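PDB 2HR2: DUF3856 domain-containing protein from Chlorobium tepidum, which is of unknown function but folds as a TPR-like alpha-alpha superhelix and, like other TPR-like proteins, may bind a partner protein. Local coordinates for residues Q19-V23 and A24-D28; A53-D56 and A57-A61; S72-E75 and A76-A80; Y106-A109 and L110-G114. All coordinates share one frame; numbering follows the deposited sequence.

Contact 1. Residues Q19-V23 and A24-D28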
loop_
_atom_site.group_PDB
_atom_site.type_symbol
_atom_site.label_atom_id
_atom_site.label_comp_id
_atom_site.label_asym_id
_atom_site.label_seq_id
_atom_site.Cartn_x
_atom_site.Cartn_y
_atom_site.Cartn_z
ATOM N N GLN A 19 8.169 4.528 -5.483
ATOM C CA GLN A 19 7.112 5.512 -5.245
ATOM C C GLN A 19 6.922 6.480 -6.415
ATOM O O GLN A 19 5.780 6.825 -6.736
ATOM C CB GLN A 19 7.352 6.242 -3.929
ATOM C CG GLN A 19 7.133 5.330 -2.722
ATOM C CD GLN A 19 7.696 5.895 -1.436
ATOM O OE1 GLN A 19 8.331 6.951 -1.426
ATOM N NE2 GLN A 19 7.483 5.178 -0.339
ATOM N N ARG A 20 8.010 6.916 -7.049
ATOM C CA ARG A 20 7.907 7.789 -8.220
ATOM C C ARG A 20 7.314 7.012 -9.395
ATOM O O ARG A 20 6.531 7.555 -10.178
ATOM C CB ARG A 20 9.264 8.386 -8.621
ATOM C CG ARG A 20 9.890 9.273 -7.557
ATOM C CD ARG A 20 10.916 10.241 -8.141
ATOM N NE ARG A 20 11.935 9.584 -8.958
ATOM C CZ ARG A 20 12.995 8.931 -8.486
ATOM N NH1 ARG A 20 13.203 8.793 -7.177
ATOM N NH2 ARG A 20 13.845 8.388 -9.339
ATOM N N GLN A 21 7.690 5.743 -9.504
ATOM C CA GLN A 21 7.194 4.877 -10.568
ATOM C C GLN A 21 5.686 4.602 -10.438
ATOM O O GLN A 21 4.995 4.502 -11.444
ATOM C CB GLN A 21 8.015 3.588 -10.613
ATOM C CG GLN A 21 9.416 3.836 -11.143
ATOM C CD GLN A 21 10.394 2.692 -10.912
ATOM O OE1 GLN A 21 10.269 1.909 -9.965
ATOM N NE2 GLN A 21 11.398 2.613 -11.779
ATOM N N LEU A 22 5.180 4.483 -9.211
ATOM C CA LEU A 22 3.742 4.293 -8.993
ATOM C C LEU A 22 2.987 5.504 -9.523
ATOM O O LEU A 22 1.990 5.356 -10.219
ATOM C CB LEU A 22 3.402 4.100 -7.516
ATOM C CG LEU A 22 3.807 2.785 -6.840
ATOM C CD1 LEU A 22 3.623 2.871 -5.324
ATOM C CD2 LEU A 22 3.029 1.602 -7.414
ATOM N N VAL A 23 3.467 6.699 -9.194
ATOM C CA VAL A 23 2.858 7.940 -9.675
ATOM C C VAL A 23 2.856 7.997 -11.203
ATOM O O VAL A 23 1.892 8.452 -11.808
ATOM C CB VAL A 23 3.601 9.189 -9.103
ATOM C CG1 VAL A 23 3.251 10.474 -9.864
ATOM C CG2 VAL A 23 3.309 9.337 -7.614
ATOM N N ALA A 24 3.937 7.526 -11.817
ATOM C CA ALA A 24 4.080 7.528 -13.275
ATOM C C ALA A 24 3.348 6.388 -13.985
ATOM O O ALA A 24 3.309 6.358 -15.205
ATOM C CB ALA A 24 5.558 7.483 -13.645
ATOM N N GLY A 25 2.788 5.448 -13.235
ATOM C CA GLY A 25 2.083 4.321 -13.820
ATOM C C GLY A 25 2.981 3.196 -14.315
ATOM O O GLY A 25 2.531 2.321 -15.053
ATOM N N GLU A 26 4.251 3.214 -13.915
ATOM C CA GLU A 26 5.193 2.160 -14.269
ATOM C C GLU A 26 5.111 1.089 -13.189
ATOM O O GLU A 26 6.034 0.928 -12.386
ATOM C CB GLU A 26 6.617 2.710 -14.345
ATOM C CG GLU A 26 6.825 3.769 -15.395
ATOM C CD GLU A 26 8.277 4.208 -15.508
ATOM O OE1 GLU A 26 9.181 3.461 -15.068
ATOM O OE2 GLU A 26 8.518 5.297 -16.063
ATOM N N TYR A 27 4.006 0.351 -13.183
ATOM C CA TYR A 27 3.742 -0.629 -12.130
ATOM C C TYR A 27 4.683 -1.833 -12.114
ATOM O O TYR A 27 5.022 -2.330 -11.039
ATOM C CB TYR A 27 2.284 -1.088 -12.180
ATOM C CG TYR A 27 1.294 0.046 -12.052
ATOM C CD1 TYR A 27 1.353 0.924 -10.973
ATOM C CD2 TYR A 27 0.279 0.224 -12.984
ATOM C CE1 TYR A 27 0.452 1.969 -10.839
ATOM C CE2 TYR A 27 -0.638 1.264 -12.855
ATOM C CZ TYR A 27 -0.544 2.134 -11.778
ATOM O OH TYR A 27 -1.441 3.164 -11.630
ATOM N N ASP A 28 5.095 -2.305 -13.288
ATOM C CA ASP A 28 6.043 -3.419 -13.384
ATOM C C ASP A 28 7.348 -3.076 -12.666
ATOM O O ASP A 28 7.861 -3.868 -11.876
ATOM C CB ASP A 28 6.384 -3.744 -14.849
ATOM C CG ASP A 28 5.228 -4.390 -15.612
ATOM O OD1 ASP A 28 4.596 -5.325 -15.082
ATOM O OD2 ASP A 28 4.976 -3.992 -16.770
HETATM O O HOH W 1 -0.692 5.670 -10.906
#

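Contact 2. Residues A53-D56 and A57-A61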
loop_
_atom_site.group_PDB
_atom_site.type_symbol
_atom_site.label_atom_id
_atom_site.label_comp_id
_atom_site.label_asym_id
_atom_site.label_seq_id
_atom_site.Cartn_x
_atom_site.Cartn_y
_atom_site.Cartn_z
ATOM N N ALA A 53 9.843 -3.371 10.680
ATOM C CA ALA A 53 8.394 -3.543 10.650
ATOM C C ALA A 53 7.718 -2.453 9.817
ATOM O O ALA A 53 6.908 -2.744 8.931
ATOM C CB ALA A 53 7.841 -3.554 12.062
ATOM N N GLY A 54 8.070 -1.202 10.105
ATOM C CA GLY A 54 7.529 -0.055 9.385
ATOM C C GLY A 54 7.973 -0.001 7.937
ATOM O O GLY A 54 7.165 0.245 7.052
ATOM N N PHE A 55 9.257 -0.240 7.696
ATOM C CA PHE A 55 9.790 -0.210 6.346
ATOM C C PHE A 55 9.150 -1.283 5.467
ATOM O O PHE A 55 8.785 -1.007 4.324
ATOM C CB PHE A 55 11.305 -0.367 6.360
ATOM C CG PHE A 55 11.938 -0.185 5.016
ATOM C CD1 PHE A 55 12.160 1.085 4.513
ATOM C CD2 PHE A 55 12.310 -1.279 4.251
ATOM C CE1 PHE A 55 12.740 1.264 3.277
ATOM C CE2 PHE A 55 12.896 -1.109 3.009
ATOM C CZ PHE A 55 13.109 0.164 2.522
ATOM N N ASP A 56 9.019 -2.499 5.990
ATOM C CA ASP A 56 8.373 -3.583 5.243
ATOM C C ASP A 56 6.899 -3.254 4.950
ATOM O O ASP A 56 6.385 -3.583 3.873
ATOM C CB ASP A 56 8.504 -4.929 5.978
ATOM C CG ASP A 56 9.934 -5.480 5.967
ATOM O OD1 ASP A 56 10.719 -5.134 5.060
ATOM O OD2 ASP A 56 10.274 -6.278 6.864
ATOM N N ALA A 57 6.233 -2.590 5.893
ATOM C CA ALA A 57 4.843 -2.180 5.696
ATOM C C ALA A 57 4.712 -1.200 4.534
ATOM O O ALA A 57 3.797 -1.309 3.721
ATOM C CB ALA A 57 4.291 -1.558 6.966
ATOM N N PHE A 58 5.635 -0.248 4.462
ATOM C CA PHE A 58 5.640 0.758 3.409
ATOM C C PHE A 58 5.872 0.082 2.058
ATOM O O PHE A 58 5.209 0.411 1.076
ATOM C CB PHE A 58 6.734 1.793 3.681
ATOM C CG PHE A 58 6.423 2.763 4.804
ATOM C CD1 PHE A 58 5.590 2.429 5.876
ATOM C CD2 PHE A 58 7.052 4.002 4.825
ATOM C CE1 PHE A 58 5.352 3.329 6.903
ATOM C CE2 PHE A 58 6.820 4.906 5.851
ATOM C CZ PHE A 58 5.968 4.568 6.892
ATOM N N CYS A 59 6.805 -0.868 2.019
ATOM C CA CYS A 59 7.101 -1.611 0.796
ATOM C C CYS A 59 5.899 -2.435 0.336
ATOM O O CYS A 59 5.585 -2.460 -0.861
ATOM C CB CYS A 59 8.307 -2.538 0.997
ATOM S SG CYS A 59 9.871 -1.694 1.297
ATOM N N HIS A 60 5.243 -3.112 1.278
ATOM C CA HIS A 60 4.050 -3.911 0.961
ATOM C C HIS A 60 2.870 -3.060 0.470
ATOM O O HIS A 60 2.096 -3.506 -0.381
ATOM C CB HIS A 60 3.604 -4.758 2.156
ATOM C CG HIS A 60 4.419 -5.995 2.367
ATOM N ND1 HIS A 60 5.246 -6.168 3.455
ATOM C CD2 HIS A 60 4.530 -7.124 1.628
ATOM C CE1 HIS A 60 5.824 -7.353 3.382
ATOM N NE2 HIS A 60 5.408 -7.952 2.282
ATOM N N ALA A 61 2.719 -1.856 1.016
ATOM C CA ALA A 61 1.661 -0.952 0.580
ATOM C C ALA A 61 1.908 -0.567 -0.870
ATOM O O ALA A 61 1.007 -0.649 -1.710
ATOM C CB ALA A 61 1.633 0.292 1.448
#

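Contact 3. Residues S72-E75 and A76-A80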
loop_
_atom_site.group_PDB
_atom_site.type_symbol
_atom_site.label_atom_id
_atom_site.label_comp_id
_atom_site.label_asym_id
_atom_site.label_seq_id
_atom_site.Cartn_x
_atom_site.Cartn_y
_atom_site.Cartn_z
ATOM N N SER A 72 -3.044 -7.967 -11.049
ATOM C CA SER A 72 -2.549 -9.214 -10.476
ATOM C C SER A 72 -3.113 -9.194 -9.064
ATOM O O SER A 72 -2.398 -8.979 -8.087
ATOM C CB SER A 72 -1.022 -9.230 -10.458
ATOM O OG SER A 72 -0.538 -10.397 -9.819
ATOM N N PHE A 73 -4.413 -9.428 -8.973
ATOM C CA PHE A 73 -5.146 -9.253 -7.719
ATOM C C PHE A 73 -4.835 -10.215 -6.578
ATOM O O PHE A 73 -4.896 -9.814 -5.412
ATOM C CB PHE A 73 -6.652 -9.238 -7.988
ATOM C CG PHE A 73 -7.089 -8.139 -8.920
ATOM C CD1 PHE A 73 -6.933 -6.806 -8.564
ATOM C CD2 PHE A 73 -7.679 -8.438 -10.143
ATOM C CE1 PHE A 73 -7.343 -5.784 -9.412
ATOM C CE2 PHE A 73 -8.095 -7.427 -10.997
ATOM C CZ PHE A 73 -7.928 -6.094 -10.631
ATOM N N ASP A 74 -4.518 -11.466 -6.889
ATOM C CA ASP A 74 -4.218 -12.423 -5.834
ATOM C C ASP A 74 -2.966 -11.983 -5.066
ATOM O O ASP A 74 -2.984 -11.914 -3.838
ATOM C CB ASP A 74 -4.059 -13.832 -6.392
ATOM C CG ASP A 74 -4.189 -14.906 -5.319
ATOM O OD1 ASP A 74 -4.452 -14.571 -4.140
ATOM O OD2 ASP A 74 -4.043 -16.098 -5.661
ATOM N N GLU A 75 -1.897 -11.663 -5.790
ATOM C CA GLU A 75 -0.659 -11.199 -5.161
ATOM C C GLU A 75 -0.851 -9.851 -4.473
ATOM O O GLU A 75 -0.248 -9.591 -3.434
ATOM C CB GLU A 75 0.476 -11.108 -6.183
ATOM C CG GLU A 75 0.881 -12.451 -6.801
ATOM C CD GLU A 75 2.024 -12.333 -7.812
ATOM O OE1 GLU A 75 2.582 -11.219 -7.982
ATOM O OE2 GLU A 75 2.365 -13.366 -8.436
ATOM N N ALA A 76 -1.681 -8.993 -5.061
ATOM C CA ALA A 76 -1.972 -7.676 -4.491
ATOM C C ALA A 76 -2.647 -7.803 -3.131
ATOM O O ALA A 76 -2.267 -7.118 -2.177
ATOM C CB ALA A 76 -2.849 -6.863 -5.440
ATOM N N LEU A 77 -3.635 -8.688 -3.049
ATOM C CA LEU A 77 -4.364 -8.921 -1.812
ATOM C C LEU A 77 -3.431 -9.341 -0.687
ATOM O O LEU A 77 -3.527 -8.824 0.426
ATOM C CB LEU A 77 -5.437 -9.996 -2.028
ATOM C CG LEU A 77 -6.311 -10.379 -0.833
ATOM C CD1 LEU A 77 -6.992 -9.164 -0.238
ATOM C CD2 LEU A 77 -7.340 -11.400 -1.263
ATOM N N HIS A 78 -2.528 -10.274 -0.983
ATOM C CA HIS A 78 -1.586 -10.761 0.026
ATOM C C HIS A 78 -0.596 -9.693 0.480
ATOM O O HIS A 78 -0.266 -9.619 1.661
ATOM C CB HIS A 78 -0.927 -12.074 -0.400
ATOM C CG HIS A 78 -1.826 -13.255 -0.188
ATOM N ND1 HIS A 78 -1.882 -13.939 1.010
ATOM C CD2 HIS A 78 -2.765 -13.820 -0.984
ATOM C CE1 HIS A 78 -2.786 -14.897 0.929
ATOM N NE2 HIS A 78 -3.337 -14.847 -0.271
ATOM N N SER A 79 -0.160 -8.842 -0.441
ATOM C CA SER A 79 0.756 -7.774 -0.086
ATOM C C SER A 79 0.040 -6.735 0.780
ATOM O O SER A 79 0.596 -6.272 1.772
ATOM C CB SER A 79 1.347 -7.133 -1.331
ATOM O OG SER A 79 2.368 -6.227 -0.973
ATOM N N ALA A 80 -1.192 -6.386 0.417
ATOM C CA ALA A 80 -1.972 -5.429 1.198
ATOM C C ALA A 80 -2.236 -5.952 2.616
ATOM O O ALA A 80 -2.140 -5.198 3.581
ATOM C CB ALA A 80 -3.274 -5.101 0.499
#

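Contact 4. Residues Y106-A109 and L110-G114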
loop_
_atom_site.group_PDB
_atom_site.type_symbol
_atom_site.label_atom_id
_atom_site.label_comp_id
_atom_site.label_asym_id
_atom_site.label_seq_id
_atom_site.Cartn_x
_atom_site.Cartn_y
_atom_site.Cartn_z
ATOM N N TYR A 106 -7.356 0.607 0.263
ATOM C CA TYR A 106 -7.891 0.799 -1.077
ATOM C C TYR A 106 -7.447 -0.329 -1.997
ATOM O O TYR A 106 -8.262 -0.876 -2.733
ATOM C CB TYR A 106 -7.443 2.152 -1.611
ATOM C CG TYR A 106 -7.976 2.504 -2.978
ATOM C CD1 TYR A 106 -9.336 2.719 -3.179
ATOM C CD2 TYR A 106 -7.116 2.672 -4.057
ATOM C CE1 TYR A 106 -9.827 3.062 -4.427
ATOM C CE2 TYR A 106 -7.598 3.008 -5.299
ATOM C CZ TYR A 106 -8.953 3.205 -5.482
ATOM O OH TYR A 106 -9.424 3.556 -6.727
ATOM N N SER A 107 -6.165 -0.684 -1.943
ATOM C CA SER A 107 -5.640 -1.801 -2.732
ATOM C C SER A 107 -6.375 -3.101 -2.398
ATOM O O SER A 107 -6.690 -3.889 -3.292
ATOM C CB SER A 107 -4.136 -1.990 -2.482
ATOM O OG SER A 107 -3.364 -0.903 -2.964
ATOM N N ARG A 108 -6.643 -3.320 -1.112
ATOM C CA ARG A 108 -7.347 -4.513 -0.674
ATOM C C ARG A 108 -8.753 -4.556 -1.252
ATOM O O ARG A 108 -9.215 -5.614 -1.678
ATOM C CB ARG A 108 -7.410 -4.583 0.850
ATOM C CG ARG A 108 -8.062 -5.857 1.355
ATOM C CD ARG A 108 -7.777 -6.110 2.814
ATOM N NE ARG A 108 -8.131 -7.485 3.158
ATOM C CZ ARG A 108 -9.342 -7.895 3.511
ATOM N NH1 ARG A 108 -10.370 -7.060 3.570
ATOM N NH2 ARG A 108 -9.524 -9.172 3.793
ATOM N N ALA A 109 -9.428 -3.408 -1.259
ATOM C CA ALA A 109 -10.773 -3.320 -1.818
ATOM C C ALA A 109 -10.755 -3.648 -3.312
ATOM O O ALA A 109 -11.573 -4.438 -3.780
ATOM C CB ALA A 109 -11.354 -1.941 -1.586
ATOM N N LEU A 110 -9.811 -3.052 -4.046
ATOM C CA LEU A 110 -9.670 -3.308 -5.482
ATOM C C LEU A 110 -9.344 -4.770 -5.765
ATOM O O LEU A 110 -9.841 -5.335 -6.734
ATOM C CB LEU A 110 -8.573 -2.440 -6.101
ATOM C CG LEU A 110 -8.735 -0.920 -6.148
ATOM C CD1 LEU A 110 -7.466 -0.280 -6.711
ATOM C CD2 LEU A 110 -9.958 -0.512 -6.958
ATOM N N ALA A 111 -8.502 -5.367 -4.926
ATOM C CA ALA A 111 -8.107 -6.760 -5.094
ATOM C C ALA A 111 -9.283 -7.702 -4.867
ATOM O O ALA A 111 -9.529 -8.594 -5.677
ATOM C CB ALA A 111 -6.960 -7.104 -4.156
ATOM N N LEU A 112 -10.003 -7.501 -3.766
ATOM C CA LEU A 112 -11.175 -8.314 -3.458
ATOM C C LEU A 112 -12.213 -8.202 -4.564
ATOM O O LEU A 112 -12.823 -9.195 -4.951
ATOM C CB LEU A 112 -11.801 -7.878 -2.132
ATOM C CG LEU A 112 -11.010 -8.205 -0.866
ATOM C CD1 LEU A 112 -11.539 -7.416 0.321
ATOM C CD2 LEU A 112 -11.031 -9.706 -0.583
ATOM N N ASP A 113 -12.395 -6.987 -5.071
ATOM C CA ASP A 113 -13.352 -6.729 -6.139
ATOM C C ASP A 113 -12.907 -7.443 -7.422
ATOM O O ASP A 113 -13.716 -8.089 -8.096
ATOM C CB ASP A 113 -13.469 -5.222 -6.356
ATOM C CG ASP A 113 -14.597 -4.836 -7.297
ATOM O OD1 ASP A 113 -15.405 -5.708 -7.680
ATOM O OD2 ASP A 113 -14.678 -3.634 -7.640
ATOM N N GLY A 114 -11.617 -7.343 -7.734
ATOM C CA GLY A 114 -11.045 -8.001 -8.908
ATOM C C GLY A 114 -11.124 -9.522 -8.873
ATOM O O GLY A 114 -11.168 -10.166 -9.916
#

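Contact 1. Residues Q19-V23 and A24-D28
Gln21 and Glu26 meet across a Schellman motif, which ends helix 4-24 and starts the tight turn into helix 27-41. The compact part is backbone: Glu26 N reaches back to Gln21 O at 2.9 Å, while Gly25 N donates to Leu22 O at 3.1 Å. Glycine suits position 25 because the chain takes a positive phi there, 80°, which residues with a CB adopt less readily. On the inner side, buried Leu22 brings CD2 to the edge of the Tyr27 ring, 4.0 Å from Tyr27 CD1, and the two side chains cross at about a right angle. Leu22 also packs on Ala30 and on Ala66 of helix 52-69, as expected of an apolar residue facing inward. The solvent side is looser: Val23, Ala24 and Glu26 are exposed there and Gln21 partly so. Glu26 OE1 lies 3.9 Å from Gln21 CG, with amide and carboxylate planes 41° apart, and the two polar ends are not bonded to each other; Gln21 OE1 accepts instead from Asn33 ND2. A water bridges the turn and the ring, donating to Leu22 O at 2.8 Å and lying 2.7 Å from Tyr27 OH.

Contact 2. Residues A53-D56 and A57-A61
Cys59 places its sulfur over one face of the Phe55 ring, a sulfur-aromatic contact one helical turn apart, with SG 4.0 Å from the ring centroid and 30° off the ring normal. The extended first torsion of Phe55 (chi1 -173°) carries the ring outward with a slight lean toward the following turn, and Cys59 SG, beside its own backbone N, comes back over the face. On another side of the helix, Asp56 O takes two donors from one residue: His60 N at 2.9 Å and, more weakly and at a bent angle, His60 ND1. Phe58, its CG anti to the carbonyl carbon (chi1 -74°), runs its ring back beside Gly54 O and packs on Leu15 and on Leu100 of helix 97-114. A serine in place of Phe58 would probably leave Leu100 and part of Leu15 with less apolar cover and open a gap beside Gly54. Further out, Phe50 meets the Phe55 ring edge-to-face, and Asp56 OD2 has a weak hydrogen bond to His42 NE2. Helix 52-69 thus presents Phe55 to helix 4-24, Asp56 and Cys59 to Met38 of helix 27-41, and Ala57 to Tyr86 of helix 73-90.

Contact 3. Residues S72-E75 and A76-A80
Ala76 N, Leu77 N and Ser79 N bond four residues back to Ser72 O, Phe73 O and Glu75 O at 3.1, 2.9 and 3.1 Å, forming the first turns of helix 73-90, while the bond from His78 N to Asp74 O is weak. Ser72 occupies the N-cap position, though its side chain makes no capping bond. Asp74 and His78 lie side by side and point the same way, their carboxylate and ring planes 56° apart. Asp74 OD1 sits 3.7 Å from His78 CD2 and 4.0 Å from His78 NE2, too loose for a salt bridge, although the nearby negative charge would tend to favour a protonated ring. Asp74 projects nearly straight out (chi1 -162°) with OD1 on the C-terminal side, and His78, its CG beside the backbone N (chi1 -79°), swings CD2 back toward it. Asp74 O also meets the edge of that ring. Acidic residues suit this first turn, where they probably interact favourably with the helix dipole. On the inner faces, Ala76 is small enough to let helix 52-69 approach through Leu67, while the larger Leu77 fills the space toward Ala111, Leu112 and Leu115. Phe73 meets Leu115 and the end of helix 97-114, so it and Ala76 serve different neighbours; their aromatic-x-x-alanine spacing is consistent with that of TPR-like helical hairpins.

Contact 4. Residues Y106-A109 and L110-G114
Leu110 lies over one face of the Tyr106 ring, one turn earlier in helix 97-114. Its CB passes 3.7 Å from Tyr106 O. With chi1 at -65°, CG sits beside its own backbone N and comes over the ring, 4.2 Å from the centroid and 14° off the normal, a CH-pi contact. Beyond it the branches divide: CD1 lies 3.6 Å from Tyr106 CE2, and CD2 lies 4.1 Å from Tyr106 OH, so the leucine follows the ring out to its hydroxyl. The tyrosine also touches Val128, Met145 and Val148, joining this helix to helices 118-134 and 142-157. A serine in place of Tyr106 would probably open a gap against those residues and leave Leu110 without the aromatic face on which it rests. Across the helix, Leu112 CD1 is set over a face of the Arg108 guanidinium, 3.5 Å from Arg108 NH1. The arginine chain is extended from CG to NE, so its alkyl part is available to apolar neighbours while NE makes a salt bridge to Asp81. Asp113, near the helix end, pairs through OD2 with Arg152. Beneath the side chains, Leu110 N bonds Tyr106 O at 3.0 Å and Leu112 N bonds Arg108 O at 2.9 Å. Helix 97-114 thus touches helices 73-90, 118-134 and 142-157, consistent with the stacked antiparallel helices of the TPR-like alpha-alpha superhelix.

In the fold
The four contacts follow one another along the chain and sample successive helices of the superhelix. Contacts 3 and 4 are the closest pair, with centres about 8 Å apart: Phe73 CD2 packs 3.6 Å from Gly114 CA, and Leu77 CD1 lies 3.8 Å from Arg108 CG. Contact 2 meets contact 3 through a probable hydrogen bond, His60 O to Ser79 OG at 2.8 Å, which ties helix 52-69 to helix 73-90. Contact 1 touches none of the others, its nearest atoms being about 5 Å from contact 2 and about 8 Å from contacts 3 and 4. Contacts 2 and 4 lie on opposite sides of the chain's centre. No active site is known; a glycerol, probably from crystallisation, sits about 4 Å from the Tyr106 side chain.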